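Local coordinates for outer membrane associated protein (Francisella tularensis subsp. tularensis, PDB 6U83), which probably anchors the outer membrane to peptidoglycan through this OmpA-like domain, which binds D-alanine here, and may have porin activity as a whole protein, at residues 59-71 / 116-128. Residues are numbered along the deposited sequence; the frame is centred on the assembly and turned at random.
Sequences YLDTKFAYDKATL and LSEKRAQAVADYM. With DAL (D-alanine), chain D.
Arg120 reaches from the helix into the loop after strand 55-63 and shows how one arginine can read a ligand carboxylate while tying down the loop beside it. Its polar contacts lie round the guanidinium edge. Arg120 NE donates to Lys68 O at 2.9 Å (154°), almost in the guanidinium plane, and NH2 adds weak bonds to Lys68 O and to Ala65 O, the carbonyl that also takes the closing N-H of Lys68 in the type II turn. The outer nitrogens take the D-alanine carboxylate: Arg120 NH1, which also donates to Tyr99 O, meets OXT of D-alanine at 2.8 Å, and NH2 bonds its O. The backbone N of Asp67 binds O of D-alanine at 2.9 Å, so turn and helix share one ligand oxygen, a site consistent with peptidoglycan binding as in other OmpA-like domains. Asp67 OD1 is hydrogen-bonded to Tyr112 OH.

Apolar contacts steady the arginine. Arg120 CG sits over the centre of the Phe64 ring, a CH-pi contact 3.8 Å from the ring centroid, and the chain, extended from CG to NE, runs on across that face; Leu116 CG covers one guanidinium face. Ala69 CB packs on Lys119 CB beside it; farther along the helix, Leu71 divides its methyls, CD1 against Tyr127 CB at 3.7 Å and CD2 against Val124 CG2 at 4.0 Å.

Phe64 and Val124 also rest on Val162 of strand 161-172, Leu71 touches Ile79 of helix 73-89, and Met128 touches both that helix and strand 138-142.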
ATOM      1  N   TYR A  59       2.740  -5.952   2.197  1.00 64.84           N
ATOM      2  CA  TYR A  59       2.016  -5.209   1.184  1.00 66.25           C
ATOM      3  C   TYR A  59       1.042  -4.250   1.845  1.00 73.64           C
ATOM      4  O   TYR A  59       0.553  -4.501   2.949  1.00 77.37           O
ATOM      5  CB  TYR A  59       1.239  -6.136   0.261  1.00 67.30           C
ATOM      6  CG  TYR A  59       2.122  -7.084  -0.473  1.00 68.69           C
ATOM      7  CD1 TYR A  59       2.520  -8.280   0.105  1.00 70.15           C
ATOM      8  CD2 TYR A  59       2.561  -6.788  -1.749  1.00 70.20           C
ATOM      9  CE1 TYR A  59       3.336  -9.156  -0.576  1.00 76.38           C
ATOM     10  CE2 TYR A  59       3.378  -7.653  -2.436  1.00 77.51           C
ATOM     11  CZ  TYR A  59       3.763  -8.833  -1.849  1.00 82.36           C
ATOM     12  OH  TYR A  59       4.579  -9.691  -2.545  1.00 97.32           O
ATOM     13  N   LEU A  60       0.759  -3.155   1.145  1.00 71.52           N
ATOM     14  CA  LEU A  60      -0.225  -2.167   1.557  1.00 63.40           C
ATOM     15  C   LEU A  60      -1.151  -1.899   0.383  1.00 68.92           C
ATOM     16  O   LEU A  60      -0.688  -1.540  -0.706  1.00 69.28           O
ATOM     17  CB  LEU A  60       0.453  -0.876   2.001  1.00 61.91           C
ATOM     18  CG  LEU A  60      -0.437   0.306   2.328  1.00 62.74           C
ATOM     19  CD1 LEU A  60      -0.840   0.241   3.770  1.00 59.46           C
ATOM     20  CD2 LEU A  60       0.302   1.605   2.020  1.00 63.06           C
ATOM     21  N   ASP A  61      -2.454  -2.084   0.598  1.00 64.55           N
ATOM     22  CA  ASP A  61      -3.465  -1.760  -0.406  1.00 54.71           C
ATOM     23  C   ASP A  61      -4.512  -0.896   0.289  1.00 62.84           C
ATOM     24  O   ASP A  61      -5.436  -1.411   0.923  1.00 74.72           O
ATOM     25  CB  ASP A  61      -4.060  -3.024  -1.027  1.00 63.41           C
ATOM     26  CG  ASP A  61      -4.937  -2.720  -2.225  1.00 81.94           C
ATOM     27  OD1 ASP A  61      -5.242  -1.539  -2.440  1.00 87.47           O
ATOM     28  OD2 ASP A  61      -5.319  -3.652  -2.961  1.00 95.87           O
ATOM     29  N   THR A  62      -4.341   0.418   0.182  1.00 64.37           N
ATOM     30  CA  THR A  62      -5.267   1.393   0.737  1.00 67.50           C
ATOM     31  C   THR A  62      -6.256   1.817  -0.342  1.00 63.48           C
ATOM     32  O   THR A  62      -5.851   2.186  -1.451  1.00 61.17           O
ATOM     33  CB  THR A  62      -4.495   2.610   1.252  1.00 79.30           C
ATOM     34  OG1 THR A  62      -3.690   2.234   2.380  1.00 83.12           O
ATOM     35  CG2 THR A  62      -5.435   3.714   1.655  1.00 76.64           C
ATOM     36  N   LYS A  63      -7.543   1.764  -0.021  1.00 64.63           N
ATOM     37  CA  LYS A  63      -8.609   2.056  -0.967  1.00 61.80           C
ATOM     38  C   LYS A  63      -9.172   3.447  -0.717  1.00 64.27           C
ATOM     39  O   LYS A  63      -9.062   3.998   0.382  1.00 62.10           O
ATOM     40  CB  LYS A  63      -9.729   1.019  -0.856  1.00 75.06           C
ATOM     41  CG  LYS A  63      -9.246  -0.409  -0.967  1.00 76.48           C
ATOM     42  CD  LYS A  63      -9.285  -0.900  -2.389  1.00 64.23           C
ATOM     43  CE  LYS A  63      -8.258  -1.982  -2.561  1.00 62.12           C
ATOM     44  NZ  LYS A  63      -8.356  -2.616  -3.886  1.00 75.31           N
ATOM     45  N   PHE A  64      -9.796   4.004  -1.757  1.00 48.91           N
ATOM     46  CA  PHE A  64     -10.354   5.347  -1.730  1.00 54.23           C
ATOM     47  C   PHE A  64     -11.757   5.359  -2.320  1.00 53.23           C
ATOM     48  O   PHE A  64     -12.049   4.643  -3.285  1.00 53.11           O
ATOM     49  CB  PHE A  64      -9.489   6.339  -2.541  1.00 57.41           C
ATOM     50  CG  PHE A  64      -8.157   6.635  -1.937  1.00 55.88           C
ATOM     51  CD1 PHE A  64      -7.075   5.799  -2.172  1.00 55.34           C
ATOM     52  CD2 PHE A  64      -7.969   7.776  -1.166  1.00 54.87           C
ATOM     53  CE1 PHE A  64      -5.826   6.097  -1.648  1.00 58.75           C
ATOM     54  CE2 PHE A  64      -6.706   8.074  -0.635  1.00 51.63           C
ATOM     55  CZ  PHE A  64      -5.644   7.224  -0.872  1.00 51.83           C
ATOM     56  N   ALA A  65     -12.613   6.215  -1.761  1.00 55.59           N
ATOM     57  CA  ALA A  65     -13.919   6.436  -2.361  1.00 60.06           C
ATOM     58  C   ALA A  65     -13.794   7.182  -3.697  1.00 72.53           C
ATOM     59  O   ALA A  65     -12.765   7.790  -4.026  1.00 75.26           O
ATOM     60  CB  ALA A  65     -14.820   7.225  -1.410  1.00 59.84           C
ATOM     61  N   TYR A  66     -14.879   7.144  -4.460  1.00 65.34           N
ATOM     62  CA  TYR A  66     -14.886   7.666  -5.814  1.00 57.58           C
ATOM     63  C   TYR A  66     -14.520   9.150  -5.838  1.00 57.28           C
ATOM     64  O   TYR A  66     -15.128   9.968  -5.138  1.00 55.07           O
ATOM     65  CB  TYR A  66     -16.275   7.419  -6.414  1.00 63.65           C
ATOM     66  CG  TYR A  66     -16.480   8.025  -7.777  1.00 65.24           C
ATOM     67  CD1 TYR A  66     -16.012   7.384  -8.912  1.00 59.76           C
ATOM     68  CD2 TYR A  66     -17.121   9.252  -7.929  1.00 66.23           C
ATOM     69  CE1 TYR A  66     -16.194   7.924 -10.158  1.00 63.64           C
ATOM     70  CE2 TYR A  66     -17.305   9.817  -9.184  1.00 62.80           C
ATOM     71  CZ  TYR A  66     -16.829   9.149 -10.296  1.00 66.40           C
ATOM     72  OH  TYR A  66     -17.002   9.688 -11.553  1.00 66.52           O
ATOM     73  N   ASP A  67     -13.500   9.497  -6.626  1.00 63.77           N
ATOM     74  CA  ASP A  67     -13.052  10.871  -6.869  1.00 60.27           C
ATOM     75  C   ASP A  67     -12.406  11.505  -5.644  1.00 66.35           C
ATOM     76  O   ASP A  67     -12.218  12.733  -5.610  1.00 66.35           O
ATOM     77  CB  ASP A  67     -14.206  11.756  -7.355  1.00 60.13           C
ATOM     78  CG  ASP A  67     -13.756  12.877  -8.275  1.00 69.11           C
ATOM     79  OD1 ASP A  67     -12.624  12.820  -8.804  1.00 73.52           O
ATOM     80  OD2 ASP A  67     -14.551  13.826  -8.465  1.00 72.15           O
ATOM     81  N   LYS A  68     -12.065  10.711  -4.631  1.00 71.65           N
ATOM     82  CA  LYS A  68     -11.502  11.209  -3.387  1.00 68.53           C
ATOM     83  C   LYS A  68     -10.032  10.839  -3.271  1.00 67.47           C
ATOM     84  O   LYS A  68      -9.600   9.768  -3.716  1.00 61.73           O
ATOM     85  CB  LYS A  68     -12.261  10.649  -2.181  1.00 59.28           C
ATOM     86  CG  LYS A  68     -13.679  11.178  -2.079  1.00 54.08           C
ATOM     87  CD  LYS A  68     -13.699  12.649  -1.710  1.00 56.37           C
ATOM     88  CE  LYS A  68     -15.121  13.172  -1.644  1.00 62.55           C
ATOM     89  NZ  LYS A  68     -15.194  14.456  -0.911  1.00 68.86           N
ATOM     90  N   ALA A  69      -9.268  11.732  -2.652  1.00 58.82           N
ATOM     91  CA  ALA A  69      -7.886  11.436  -2.286  1.00 63.68           C
ATOM     92  C   ALA A  69      -7.696  11.470  -0.777  1.00 67.75           C
ATOM     93  O   ALA A  69      -6.552  11.507  -0.299  1.00 65.65           O
ATOM     94  CB  ALA A  69      -6.918  12.412  -2.960  1.00 54.20           C
ATOM     95  N   THR A  70      -8.795  11.484  -0.032  1.00 57.86           N
ATOM     96  CA  THR A  70      -8.787  11.487   1.420  1.00 73.53           C
ATOM     97  C   THR A  70      -8.702  10.068   1.965  1.00 73.35           C
ATOM     98  O   THR A  70      -9.310   9.146   1.418  1.00 73.75           O
ATOM     99  CB  THR A  70     -10.071  12.141   1.920  1.00 83.93           C
ATOM    100  OG1 THR A  70     -10.231  13.408   1.273  1.00 93.62           O
ATOM    101  CG2 THR A  70     -10.028  12.324   3.414  1.00 85.07           C
ATOM    102  N   LEU A  71      -7.966   9.900   3.064  1.00 68.76           N
ATOM    103  CA  LEU A  71      -7.829   8.602   3.716  1.00 63.01           C
ATOM    104  C   LEU A  71      -8.981   8.381   4.678  1.00 68.00           C
ATOM    105  O   LEU A  71      -9.450   9.330   5.314  1.00 69.26           O
ATOM    106  CB  LEU A  71      -6.520   8.513   4.494  1.00 60.86           C
ATOM    107  CG  LEU A  71      -5.242   8.680   3.676  1.00 69.68           C
ATOM    108  CD1 LEU A  71      -4.076   8.973   4.598  1.00 63.14           C
ATOM    109  CD2 LEU A  71      -4.973   7.435   2.835  1.00 70.91           C
ATOM    110  N   LEU A 116      -5.428  12.647 -10.063  1.00 66.82           N
ATOM    111  CA  LEU A 116      -6.100  12.048  -8.920  1.00 59.94           C
ATOM    112  C   LEU A 116      -5.210  11.011  -8.256  1.00 59.61           C
ATOM    113  O   LEU A 116      -4.980  11.055  -7.041  1.00 57.94           O
ATOM    114  CB  LEU A 116      -7.419  11.445  -9.392  1.00 59.10           C
ATOM    115  CG  LEU A 116      -8.242  10.702  -8.360  1.00 60.43           C
ATOM    116  CD1 LEU A 116      -8.392  11.534  -7.086  1.00 52.29           C
ATOM    117  CD2 LEU A 116      -9.592  10.344  -8.988  1.00 64.95           C
ATOM    118  N   SER A 117      -4.626  10.119  -9.058  1.00 63.46           N
ATOM    119  CA  SER A 117      -3.820   9.046  -8.487  1.00 65.71           C
ATOM    120  C   SER A 117      -2.568   9.586  -7.814  1.00 63.37           C
ATOM    121  O   SER A 117      -2.132   9.056  -6.784  1.00 57.79           O
ATOM    122  CB  SER A 117      -3.442   8.046  -9.570  1.00 64.17           C
ATOM    123  OG  SER A 117      -2.473   8.624 -10.412  1.00 61.59           O
ATOM    124  N   GLU A 118      -1.961  10.613  -8.402  1.00 52.16           N
ATOM    125  CA  GLU A 118      -0.844  11.294  -7.761  1.00 61.95           C
ATOM    126  C   GLU A 118      -1.256  11.876  -6.419  1.00 60.07           C
ATOM    127  O   GLU A 118      -0.494  11.810  -5.448  1.00 62.34           O
ATOM    128  CB  GLU A 118      -0.311  12.411  -8.666  1.00 66.59           C
ATOM    129  CG  GLU A 118       0.336  11.934  -9.953  1.00 78.71           C
ATOM    130  CD  GLU A 118       0.764  13.083 -10.864  1.00100.50           C
ATOM    131  OE1 GLU A 118       1.483  13.989 -10.401  1.00116.45           O
ATOM    132  OE2 GLU A 118       0.372  13.093 -12.049  1.00105.87           O
ATOM    133  N   LYS A 119      -2.445  12.479  -6.358  1.00 53.72           N
ATOM    134  CA  LYS A 119      -2.945  13.046  -5.113  1.00 56.46           C
ATOM    135  C   LYS A 119      -3.170  11.966  -4.071  1.00 64.09           C
ATOM    136  O   LYS A 119      -3.004  12.221  -2.872  1.00 61.56           O
ATOM    137  CB  LYS A 119      -4.257  13.791  -5.355  1.00 56.85           C
ATOM    138  CG  LYS A 119      -4.179  15.099  -6.165  1.00 53.25           C
ATOM    139  CD  LYS A 119      -5.607  15.670  -6.322  1.00 56.83           C
ATOM    140  CE  LYS A 119      -5.618  17.049  -6.915  1.00 57.20           C
ATOM    141  NZ  LYS A 119      -7.040  17.527  -7.077  1.00 57.36           N
ATOM    142  N   ARG A 120      -3.552  10.757  -4.504  1.00 56.83           N
ATOM    143  CA  ARG A 120      -3.742   9.659  -3.562  1.00 60.96           C
ATOM    144  C   ARG A 120      -2.403   9.216  -2.979  1.00 65.18           C
ATOM    145  O   ARG A 120      -2.252   9.102  -1.755  1.00 58.80           O
ATOM    146  CB  ARG A 120      -4.465   8.504  -4.263  1.00 54.74           C
ATOM    147  CG  ARG A 120      -5.978   8.787  -4.533  1.00 58.67           C
ATOM    148  CD  ARG A 120      -6.683   7.660  -5.333  1.00 50.94           C
ATOM    149  NE  ARG A 120      -8.125   7.891  -5.324  1.00 56.03           N
ATOM    150  CZ  ARG A 120      -8.972   7.495  -6.272  1.00 57.27           C
ATOM    151  NH1 ARG A 120      -8.539   6.842  -7.353  1.00 46.76           N
ATOM    152  NH2 ARG A 120     -10.267   7.752  -6.126  1.00 51.55           N
ATOM    153  N   ALA A 121      -1.409   8.987  -3.843  1.00 62.90           N
ATOM    154  CA  ALA A 121      -0.065   8.673  -3.361  1.00 63.06           C
ATOM    155  C   ALA A 121       0.461   9.758  -2.426  1.00 58.80           C
ATOM    156  O   ALA A 121       1.094   9.459  -1.405  1.00 61.50           O
ATOM    157  CB  ALA A 121       0.888   8.507  -4.540  1.00 65.08           C
ATOM    158  N   GLN A 122       0.204  11.024  -2.750  1.00 54.01           N
ATOM    159  CA  GLN A 122       0.695  12.103  -1.896  1.00 66.39           C
ATOM    160  C   GLN A 122      -0.000  12.088  -0.543  1.00 70.77           C
ATOM    161  O   GLN A 122       0.625  12.369   0.490  1.00 66.50           O
ATOM    162  CB  GLN A 122       0.504  13.460  -2.567  1.00 65.81           C
ATOM    163  CG  GLN A 122       1.233  14.571  -1.823  1.00 76.35           C
ATOM    164  CD  GLN A 122       2.725  14.266  -1.638  1.00 85.16           C
ATOM    165  OE1 GLN A 122       3.440  13.966  -2.602  1.00 85.17           O
ATOM    166  NE2 GLN A 122       3.195  14.345  -0.395  1.00 84.80           N
ATOM    167  N   ALA A 123      -1.300  11.790  -0.536  1.00 67.99           N
ATOM    168  CA  ALA A 123      -2.033  11.627   0.712  1.00 65.54           C
ATOM    169  C   ALA A 123      -1.384  10.560   1.581  1.00 66.49           C
ATOM    170  O   ALA A 123      -1.051  10.804   2.748  1.00 70.40           O
ATOM    171  CB  ALA A 123      -3.494  11.261   0.418  1.00 53.52           C
ATOM    172  N   VAL A 124      -1.197   9.360   1.015  1.00 68.10           N
ATOM    173  CA  VAL A 124      -0.593   8.263   1.774  1.00 64.92           C
ATOM    174  C   VAL A 124       0.732   8.713   2.368  1.00 69.45           C
ATOM    175  O   VAL A 124       0.997   8.526   3.564  1.00 66.77           O
ATOM    176  CB  VAL A 124      -0.425   7.016   0.892  1.00 65.67           C
ATOM    177  CG1 VAL A 124       0.490   6.015   1.578  1.00 68.54           C
ATOM    178  CG2 VAL A 124      -1.764   6.374   0.642  1.00 68.77           C
ATOM    179  N   ALA A 125       1.564   9.362   1.542  1.00 74.58           N
ATOM    180  CA  ALA A 125       2.900   9.752   1.980  1.00 68.26           C
ATOM    181  C   ALA A 125       2.838  10.824   3.056  1.00 71.10           C
ATOM    182  O   ALA A 125       3.650  10.821   3.987  1.00 72.18           O
ATOM    183  CB  ALA A 125       3.723  10.240   0.795  1.00 61.99           C
ATOM    184  N   ASP A 126       1.887  11.754   2.939  1.00 72.53           N
ATOM    185  CA  ASP A 126       1.731  12.777   3.964  1.00 72.69           C
ATOM    186  C   ASP A 126       1.487  12.149   5.325  1.00 70.51           C
ATOM    187  O   ASP A 126       2.135  12.518   6.312  1.00 69.19           O
ATOM    188  CB  ASP A 126       0.584  13.712   3.595  1.00 84.60           C
ATOM    189  CG  ASP A 126       0.976  14.735   2.541  1.00102.71           C
ATOM    190  OD1 ASP A 126       2.139  14.716   2.075  1.00105.12           O
ATOM    191  OD2 ASP A 126       0.112  15.570   2.186  1.00107.68           O
ATOM    192  N   TYR A 127       0.568  11.177   5.391  1.00 70.18           N
ATOM    193  CA  TYR A 127       0.253  10.530   6.662  1.00 68.44           C
ATOM    194  C   TYR A 127       1.455   9.783   7.217  1.00 72.16           C
ATOM    195  O   TYR A 127       1.713   9.819   8.427  1.00 79.52           O
ATOM    196  CB  TYR A 127      -0.924   9.574   6.493  1.00 62.43           C
ATOM    197  CG  TYR A 127      -1.476   9.084   7.819  1.00 68.31           C
ATOM    198  CD1 TYR A 127      -1.994   9.981   8.752  1.00 70.99           C
ATOM    199  CD2 TYR A 127      -1.484   7.728   8.139  1.00 69.69           C
ATOM    200  CE1 TYR A 127      -2.504   9.541   9.969  1.00 77.85           C
ATOM    201  CE2 TYR A 127      -1.998   7.281   9.354  1.00 76.61           C
ATOM    202  CZ  TYR A 127      -2.504   8.190  10.258  1.00 80.55           C
ATOM    203  OH  TYR A 127      -3.001   7.750  11.460  1.00 87.79           O
ATOM    204  N   MET A 128       2.188   9.082   6.351  1.00 69.70           N
ATOM    205  CA  MET A 128       3.418   8.427   6.779  1.00 71.11           C
ATOM    206  C   MET A 128       4.338   9.412   7.477  1.00 74.10           C
ATOM    207  O   MET A 128       4.962   9.081   8.493  1.00 79.11           O
ATOM    208  CB  MET A 128       4.123   7.811   5.575  1.00 64.48           C
ATOM    209  CG  MET A 128       3.331   6.715   4.925  1.00 67.79           C
ATOM    210  SD  MET A 128       4.240   5.978   3.567  1.00 72.02           S
ATOM    211  CE  MET A 128       3.532   4.331   3.544  1.00 68.31           C
TER
HETATM  212  N   DAL D 403     -11.876   7.279 -11.700  1.00 51.20           N
HETATM  213  CA  DAL D 403     -12.452   7.629 -10.410  1.00 51.52           C
HETATM  214  CB  DAL D 403     -12.888   9.103 -10.400  1.00 54.50           C
HETATM  215  C   DAL D 403     -11.508   7.338  -9.246  1.00 59.08           C
HETATM  216  O   DAL D 403     -11.824   7.725  -8.118  1.00 66.34           O
HETATM  217  OXT DAL D 403     -10.433   6.727  -9.392  1.00 60.09           O